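Local coordinates for protein monomethylamine methyltransferase mtmB1 (Methanosarcina barkeri, PDB 1NTH) that catalyses the transfer of the methyl group from monomethylamine to the corrinoid cofactor of its partner protein MtmC, a step in methanogenesis from methylamine, at residues A[175-178]-A[179-183]; A[75-78]-A[79-82]; A[243-246]-A[247-251]. All coordinates share one frame; numbering follows the deposited sequence.

The three contacts are local ones in a TIM-barrel chain and follow one another in the order contact 2, contact 1, contact 3. Contact 2 (75-82) is the turn between strands 75-77 and 82-84 of a small mixed sheet, outside the eight-stranded parallel sheet. Contact 1 lies on helix 174-193 and contact 3 on helix 240-251. Centres of contacts 1 and 3 are about 18 Å apart, as are those of contacts 2 and 3; the centres of contacts 1 and 2 are about 29 Å apart, and none touch within the chain. Across subunits, however, the two helices meet: Lys181 packs on His248 of a neighbouring copy, so both contacts belong to the oligomer interface.

Contact 1: A[175-178]-A[179-183]; sequences YEVL and AAKTE
Thr182 turns its hydroxyl back onto the carbonyl of Leu178 one helical turn earlier, OG1 giving a hydrogen bond of 2.6 Å to Leu178 O. The hydroxyl sits above the carbonyl plane, 42° out of it, while Thr182 N reaches the same oxygen at 2.8 Å from nearer the plane, so one residue grips Leu178 O twice. With OG1 anti to the carbonyl carbon (chi1 -58°), the side chain folds back along the helix to make the second bond. The other links are ordinary i to i+4 bonds of helix 174-193 of this TIM-barrel protein: Ala179 N to Tyr175 O and Ala180 N to Glu176 O, both 2.9 Å, and the longer Lys181 N to Val177 O, 3.2 Å. Beyond the bonds there is van der Waals packing. Leu178 CD1 lies 3.5 Å from the hydroxyl oxygen Thr182 OG1, the two side chains crossing obliquely, whereas Val177 and Lys181 run side by side, Val177 CG1 4.0 Å from Lys181 CE. The Lys181 chain bends at its last torsion (chi4 -66°), and its ammonium bonds to Ser215 O and to Asn252 of a neighbouring subunit. Glu176 bonds by its carboxylate to Ser209, Leu208 N and Lys172 N.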
loop_
_atom_site.group_PDB
_atom_site.type_symbol
_atom_site.label_atom_id
_atom_site.label_comp_id
_atom_site.label_asym_id
_atom_site.label_seq_id
_atom_site.Cartn_x
_atom_site.Cartn_y
_atom_site.Cartn_z
ATOM N N TYR A 175 -4.943 -29.126 0.688
ATOM C CA TYR A 175 -5.972 -28.673 1.616
ATOM C C TYR A 175 -5.361 -28.026 2.855
ATOM O O TYR A 175 -5.972 -27.151 3.469
ATOM C CB TYR A 175 -6.876 -29.832 2.040
ATOM C CG TYR A 175 -7.764 -30.338 0.931
ATOM C CD1 TYR A 175 -7.507 -31.560 0.307
ATOM C CD2 TYR A 175 -8.866 -29.596 0.501
ATOM C CE1 TYR A 175 -8.328 -32.032 -0.709
ATOM C CE2 TYR A 175 -9.695 -30.063 -0.518
ATOM C CZ TYR A 175 -9.418 -31.281 -1.116
ATOM O OH TYR A 175 -10.240 -31.755 -2.111
ATOM N N GLU A 176 -4.160 -28.462 3.233
ATOM C CA GLU A 176 -3.493 -27.882 4.396
ATOM C C GLU A 176 -3.107 -26.442 4.071
ATOM O O GLU A 176 -3.245 -25.549 4.909
ATOM C CB GLU A 176 -2.237 -28.675 4.772
ATOM C CG GLU A 176 -1.496 -28.050 5.946
ATOM C CD GLU A 176 -0.183 -28.730 6.273
ATOM O OE1 GLU A 176 0.545 -29.114 5.334
ATOM O OE2 GLU A 176 0.128 -28.860 7.475
ATOM N N VAL A 177 -2.619 -26.224 2.853
ATOM C CA VAL A 177 -2.235 -24.881 2.415
ATOM C C VAL A 177 -3.484 -24.003 2.374
ATOM O O VAL A 177 -3.482 -22.875 2.876
ATOM C CB VAL A 177 -1.579 -24.910 1.011
ATOM C CG1 VAL A 177 -1.493 -23.497 0.429
ATOM C CG2 VAL A 177 -0.177 -25.504 1.112
ATOM N N LEU A 178 -4.554 -24.525 1.778
ATOM C CA LEU A 178 -5.807 -23.780 1.688
ATOM C C LEU A 178 -6.297 -23.392 3.083
ATOM O O LEU A 178 -6.702 -22.248 3.312
ATOM C CB LEU A 178 -6.877 -24.617 0.970
ATOM C CG LEU A 178 -8.266 -23.979 0.841
ATOM C CD1 LEU A 178 -8.163 -22.675 0.057
ATOM C CD2 LEU A 178 -9.215 -24.947 0.142
ATOM N N ALA A 179 -6.256 -24.338 4.018
ATOM C CA ALA A 179 -6.706 -24.067 5.380
ATOM C C ALA A 179 -5.825 -23.037 6.081
ATOM O O ALA A 179 -6.327 -22.183 6.813
ATOM C CB ALA A 179 -6.745 -25.367 6.197
ATOM N N ALA A 180 -4.516 -23.111 5.854
ATOM C CA ALA A 180 -3.586 -22.179 6.483
ATOM C C ALA A 180 -3.902 -20.731 6.104
ATOM O O ALA A 180 -3.870 -19.839 6.954
ATOM C CB ALA A 180 -2.148 -22.523 6.086
ATOM N N LYS A 181 -4.201 -20.498 4.831
ATOM C CA LYS A 181 -4.523 -19.147 4.379
ATOM C C LYS A 181 -5.945 -18.772 4.782
ATOM O O LYS A 181 -6.189 -17.681 5.300
ATOM C CB LYS A 181 -4.396 -19.036 2.856
ATOM C CG LYS A 181 -2.997 -19.273 2.306
ATOM C CD LYS A 181 -2.972 -19.020 0.805
ATOM C CE LYS A 181 -1.658 -19.460 0.161
ATOM N NZ LYS A 181 -0.480 -18.660 0.610
ATOM N N THR A 182 -6.875 -19.698 4.558
ATOM C CA THR A 182 -8.291 -19.474 4.848
ATOM C C THR A 182 -8.620 -19.207 6.315
ATOM O O THR A 182 -9.447 -18.347 6.632
ATOM C CB THR A 182 -9.125 -20.676 4.359
ATOM O OG1 THR A 182 -8.914 -20.852 2.953
ATOM C CG2 THR A 182 -10.609 -20.456 4.621
ATOM N N GLU A 183 -7.975 -19.954 7.202
ATOM C CA GLU A 183 -8.183 -19.824 8.638
ATOM C C GLU A 183 -8.200 -18.365 9.097
ATOM O O GLU A 183 -9.196 -17.887 9.642
ATOM C CB GLU A 183 -7.074 -20.597 9.358
ATOM C CG GLU A 183 -7.044 -20.484 10.866
ATOM C CD GLU A 183 -5.813 -21.167 11.439
ATOM O OE1 GLU A 183 -4.921 -20.469 11.967
ATOM O OE2 GLU A 183 -5.733 -22.408 11.341
#

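Contact 2: A[75-78]-A[79-82]; sequences IYCT and DTHR
His81 ND1 donates a hydrogen bond of 3.1 Å to Tyr76 OH across the mouth of this turn. The hydroxyl oxygen lies at the edge of the imidazole, 6° out of its plane, the N-H...O angle being a bent 153°. One face of the same ring is covered by Thr78 O, 3.3 Å above the plane and displaced toward the rim, nearest to His81 CE1. Tyr76 CG stands anti to the backbone N (chi1 -174°), which sends the phenol ring along past the His81 backbone, with Tyr76 CZ 3.8 Å from His81 CA. At Cys77, the last residue of the strand, the side chain meets Thr80: Cys77 CB and Thr80 OG1 are 3.4 Å apart, and Cys77 SG lies 3.5 Å from that hydroxyl.

What positions these groups is the backbone. Cys77 N bonds to Arg82 O at 2.9 Å, almost straight, and His81 N makes a weak bond of 2.8 Å to Cys77 O. His81 and Arg82 therefore both face Cys77, a G1 beta bulge closing the hairpin between strands 75-77 and 82-84; His81, with positive phi, takes the left-handed conformation usual at the first bulge position. Further out, Tyr76 OH is bonded to Cys22 O, Thr80 OG1 to Ala16 O, Asp79 OD2 to Leu240 N and Arg82 NH1 to Gly19 O. Since Cys22 O can only accept, the Tyr76 hydroxyl probably donates to it while accepting from His81 ND1, a chain of bonds consistent with an imidazole that carries hydrogen on ND1.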
loop_
_atom_site.group_PDB
_atom_site.type_symbol
_atom_site.label_atom_id
_atom_site.label_comp_id
_atom_site.label_asym_id
_atom_site.label_seq_id
_atom_site.Cartn_x
_atom_site.Cartn_y
_atom_site.Cartn_z
ATOM N N ILE A 75 20.035 -28.507 23.200
ATOM C CA ILE A 75 18.751 -28.846 22.604
ATOM C C ILE A 75 18.878 -30.067 21.698
ATOM O O ILE A 75 19.771 -30.137 20.856
ATOM C CB ILE A 75 18.208 -27.663 21.761
ATOM C CG1 ILE A 75 18.037 -26.423 22.647
ATOM C CG2 ILE A 75 16.895 -28.050 21.102
ATOM C CD1 ILE A 75 16.993 -26.569 23.741
ATOM N N TYR A 76 17.971 -31.021 21.871
ATOM C CA TYR A 76 17.976 -32.237 21.070
ATOM C C TYR A 76 17.198 -32.021 19.773
ATOM O O TYR A 76 16.058 -31.554 19.800
ATOM C CB TYR A 76 17.321 -33.379 21.855
ATOM C CG TYR A 76 17.408 -34.727 21.173
ATOM C CD1 TYR A 76 18.603 -35.446 21.165
ATOM C CD2 TYR A 76 16.304 -35.276 20.523
ATOM C CE1 TYR A 76 18.696 -36.681 20.527
ATOM C CE2 TYR A 76 16.388 -36.514 19.879
ATOM C CZ TYR A 76 17.588 -37.207 19.888
ATOM O OH TYR A 76 17.681 -38.433 19.262
ATOM N N CYS A 77 17.814 -32.358 18.643
ATOM C CA CYS A 77 17.148 -32.233 17.349
ATOM C C CYS A 77 16.634 -33.619 16.970
ATOM O O CYS A 77 17.422 -34.539 16.748
ATOM C CB CYS A 77 18.115 -31.727 16.280
ATOM S SG CYS A 77 17.341 -31.574 14.638
ATOM N N THR A 78 15.316 -33.761 16.892
ATOM C CA THR A 78 14.696 -35.044 16.576
ATOM C C THR A 78 15.003 -35.617 15.197
ATOM O O THR A 78 15.032 -36.837 15.023
ATOM C CB THR A 78 13.164 -34.971 16.727
ATOM O OG1 THR A 78 12.648 -33.945 15.871
ATOM C CG2 THR A 78 12.783 -34.672 18.169
ATOM N N ASP A 79 15.236 -34.755 14.216
ATOM C CA ASP A 79 15.511 -35.231 12.866
ATOM C C ASP A 79 16.931 -35.736 12.649
ATOM O O ASP A 79 17.144 -36.678 11.887
ATOM C CB ASP A 79 15.187 -34.132 11.854
ATOM C CG ASP A 79 13.714 -33.782 11.842
ATOM O OD1 ASP A 79 12.899 -34.651 11.469
ATOM O OD2 ASP A 79 13.369 -32.645 12.218
ATOM N N THR A 80 17.899 -35.122 13.318
ATOM C CA THR A 80 19.292 -35.523 13.169
ATOM C C THR A 80 19.770 -36.402 14.320
ATOM O O THR A 80 20.847 -36.996 14.246
ATOM C CB THR A 80 20.219 -34.299 13.096
ATOM O OG1 THR A 80 20.177 -33.595 14.344
ATOM C CG2 THR A 80 19.782 -33.367 11.974
ATOM N N HIS A 81 18.966 -36.477 15.377
ATOM C CA HIS A 81 19.314 -37.267 16.553
ATOM C C HIS A 81 20.637 -36.798 17.142
ATOM O O HIS A 81 21.431 -37.599 17.641
ATOM C CB HIS A 81 19.394 -38.751 16.185
ATOM C CG HIS A 81 18.108 -39.302 15.657
ATOM N ND1 HIS A 81 17.001 -39.498 16.453
ATOM C CD2 HIS A 81 17.737 -39.651 14.403
ATOM C CE1 HIS A 81 16.001 -39.944 15.712
ATOM N NE2 HIS A 81 16.422 -40.045 14.465
ATOM N N ARG A 82 20.871 -35.491 17.074
ATOM C CA ARG A 82 22.088 -34.893 17.607
ATOM C C ARG A 82 21.725 -33.739 18.536
ATOM O O ARG A 82 20.614 -33.203 18.477
ATOM C CB ARG A 82 22.990 -34.398 16.474
ATOM C CG ARG A 82 23.622 -35.522 15.656
ATOM C CD ARG A 82 24.281 -34.979 14.401
ATOM N NE ARG A 82 24.846 -36.034 13.560
ATOM C CZ ARG A 82 26.085 -36.507 13.670
ATOM N NH1 ARG A 82 26.908 -36.024 14.589
ATOM N NH2 ARG A 82 26.503 -37.460 12.847
#

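Contact 3: A[243-246]-A[247-251]; sequences ISVI and AHYKG
Val245 lays its CG1 methyl over one face of the Tyr249 ring, a CH-pi contact with CG1 3.6 Å from the ring centroid and 28° off the normal. The methyl is offset toward the hydroxyl end, where CG1 comes within 3.3 Å of Tyr249 CZ. Both side chains point the same way, the valine reaching forward because CG1 stands anti to its own backbone N (chi1 169°). Ile246 and Lys250 also lie side by side, Ile246 CG2 3.6 Å from Lys250 CD, before the lysine bends twice and NZ hydrogen-bonds to Ser290 OG. The backbone carries the i to i+4 bonds of helix 240-251, the helical leg of a beta-alpha-beta crossover between barrel strands 227-231 and 255-259. Tyr249 N reaches Val245 O at 3.0 Å in the carbonyl plane, and Lys250 N reaches Ile246 O, also at 3.0 Å. The Tyr249 hydroxyl is bonded to Glu229 O, and its ring meets His228 edge-to-face. A leucine in place of Tyr249 would probably strip Val245 CG1 of its aromatic cover and leave Glu229 O without this hydrogen-bond donor. His248 CB rests 3.3 Å from Val245 O, and its side chain packs on Lys181 of a neighbouring subunit.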
loop_
_atom_site.group_PDB
_atom_site.type_symbol
_atom_site.label_atom_id
_atom_site.label_comp_id
_atom_site.label_asym_id
_atom_site.label_seq_id
_atom_site.Cartn_x
_atom_site.Cartn_y
_atom_site.Cartn_z
ATOM N N ILE A 243 12.616 -25.119 12.570
ATOM C CA ILE A 243 13.765 -24.282 12.240
ATOM C C ILE A 243 13.566 -23.547 10.909
ATOM O O ILE A 243 13.950 -22.379 10.772
ATOM C CB ILE A 243 15.063 -25.135 12.193
ATOM C CG1 ILE A 243 15.301 -25.784 13.563
ATOM C CG2 ILE A 243 16.254 -24.272 11.814
ATOM C CD1 ILE A 243 15.415 -24.802 14.712
ATOM N N SER A 244 12.971 -24.225 9.930
ATOM C CA SER A 244 12.712 -23.596 8.637
ATOM C C SER A 244 11.583 -22.584 8.763
ATOM O O SER A 244 11.606 -21.540 8.116
ATOM C CB SER A 244 12.348 -24.643 7.580
ATOM O OG SER A 244 13.516 -25.273 7.090
ATOM N N VAL A 245 10.592 -22.893 9.593
ATOM C CA VAL A 245 9.474 -21.973 9.790
ATOM C C VAL A 245 9.989 -20.678 10.420
ATOM O O VAL A 245 9.557 -19.577 10.054
ATOM C CB VAL A 245 8.381 -22.603 10.683
ATOM C CG1 VAL A 245 7.367 -21.548 11.096
ATOM C CG2 VAL A 245 7.676 -23.716 9.921
ATOM N N ILE A 246 10.920 -20.807 11.360
ATOM C CA ILE A 246 11.502 -19.640 12.014
ATOM C C ILE A 246 12.200 -18.747 10.989
ATOM O O ILE A 246 12.061 -17.525 11.023
ATOM C CB ILE A 246 12.527 -20.061 13.093
ATOM C CG1 ILE A 246 11.790 -20.687 14.281
ATOM C CG2 ILE A 246 13.353 -18.853 13.538
ATOM C CD1 ILE A 246 12.676 -21.556 15.168
ATOM N N ALA A 247 12.953 -19.359 10.078
ATOM C CA ALA A 247 13.666 -18.598 9.052
ATOM C C ALA A 247 12.684 -17.804 8.201
ATOM O O ALA A 247 12.973 -16.684 7.777
ATOM C CB ALA A 247 14.470 -19.541 8.168
ATOM N N HIS A 248 11.530 -18.404 7.942
ATOM C CA HIS A 248 10.490 -17.764 7.147
ATOM C C HIS A 248 9.893 -16.561 7.883
ATOM O O HIS A 248 9.757 -15.475 7.305
ATOM C CB HIS A 248 9.401 -18.789 6.818
ATOM C CG HIS A 248 8.126 -18.180 6.328
ATOM N ND1 HIS A 248 6.958 -18.222 7.057
ATOM C CD2 HIS A 248 7.838 -17.509 5.189
ATOM C CE1 HIS A 248 6.002 -17.602 6.386
ATOM N NE2 HIS A 248 6.512 -17.161 5.250
ATOM N N TYR A 249 9.538 -16.747 9.151
ATOM C CA TYR A 249 8.964 -15.654 9.941
ATOM C C TYR A 249 9.942 -14.477 10.012
ATOM O O TYR A 249 9.553 -13.320 9.842
ATOM C CB TYR A 249 8.645 -16.125 11.366
ATOM C CG TYR A 249 7.523 -17.141 11.499
ATOM C CD1 TYR A 249 7.414 -17.914 12.656
ATOM C CD2 TYR A 249 6.556 -17.310 10.505
ATOM C CE1 TYR A 249 6.375 -18.828 12.828
ATOM C CE2 TYR A 249 5.502 -18.233 10.667
ATOM C CZ TYR A 249 5.425 -18.982 11.835
ATOM O OH TYR A 249 4.397 -19.886 12.022
ATOM N N LYS A 250 11.213 -14.776 10.270
ATOM C CA LYS A 250 12.237 -13.737 10.357
ATOM C C LYS A 250 12.365 -13.003 9.031
ATOM O O LYS A 250 12.459 -11.774 9.001
ATOM C CB LYS A 250 13.591 -14.354 10.721
ATOM C CG LYS A 250 13.676 -14.876 12.152
ATOM C CD LYS A 250 14.880 -15.793 12.342
ATOM C CE LYS A 250 16.207 -15.067 12.158
ATOM N NZ LYS A 250 16.435 -14.036 13.213
ATOM N N GLY A 251 12.359 -13.761 7.940
ATOM C CA GLY A 251 12.495 -13.170 6.618
ATOM C C GLY A 251 11.344 -12.285 6.187
ATOM O O GLY A 251 11.479 -11.532 5.219
#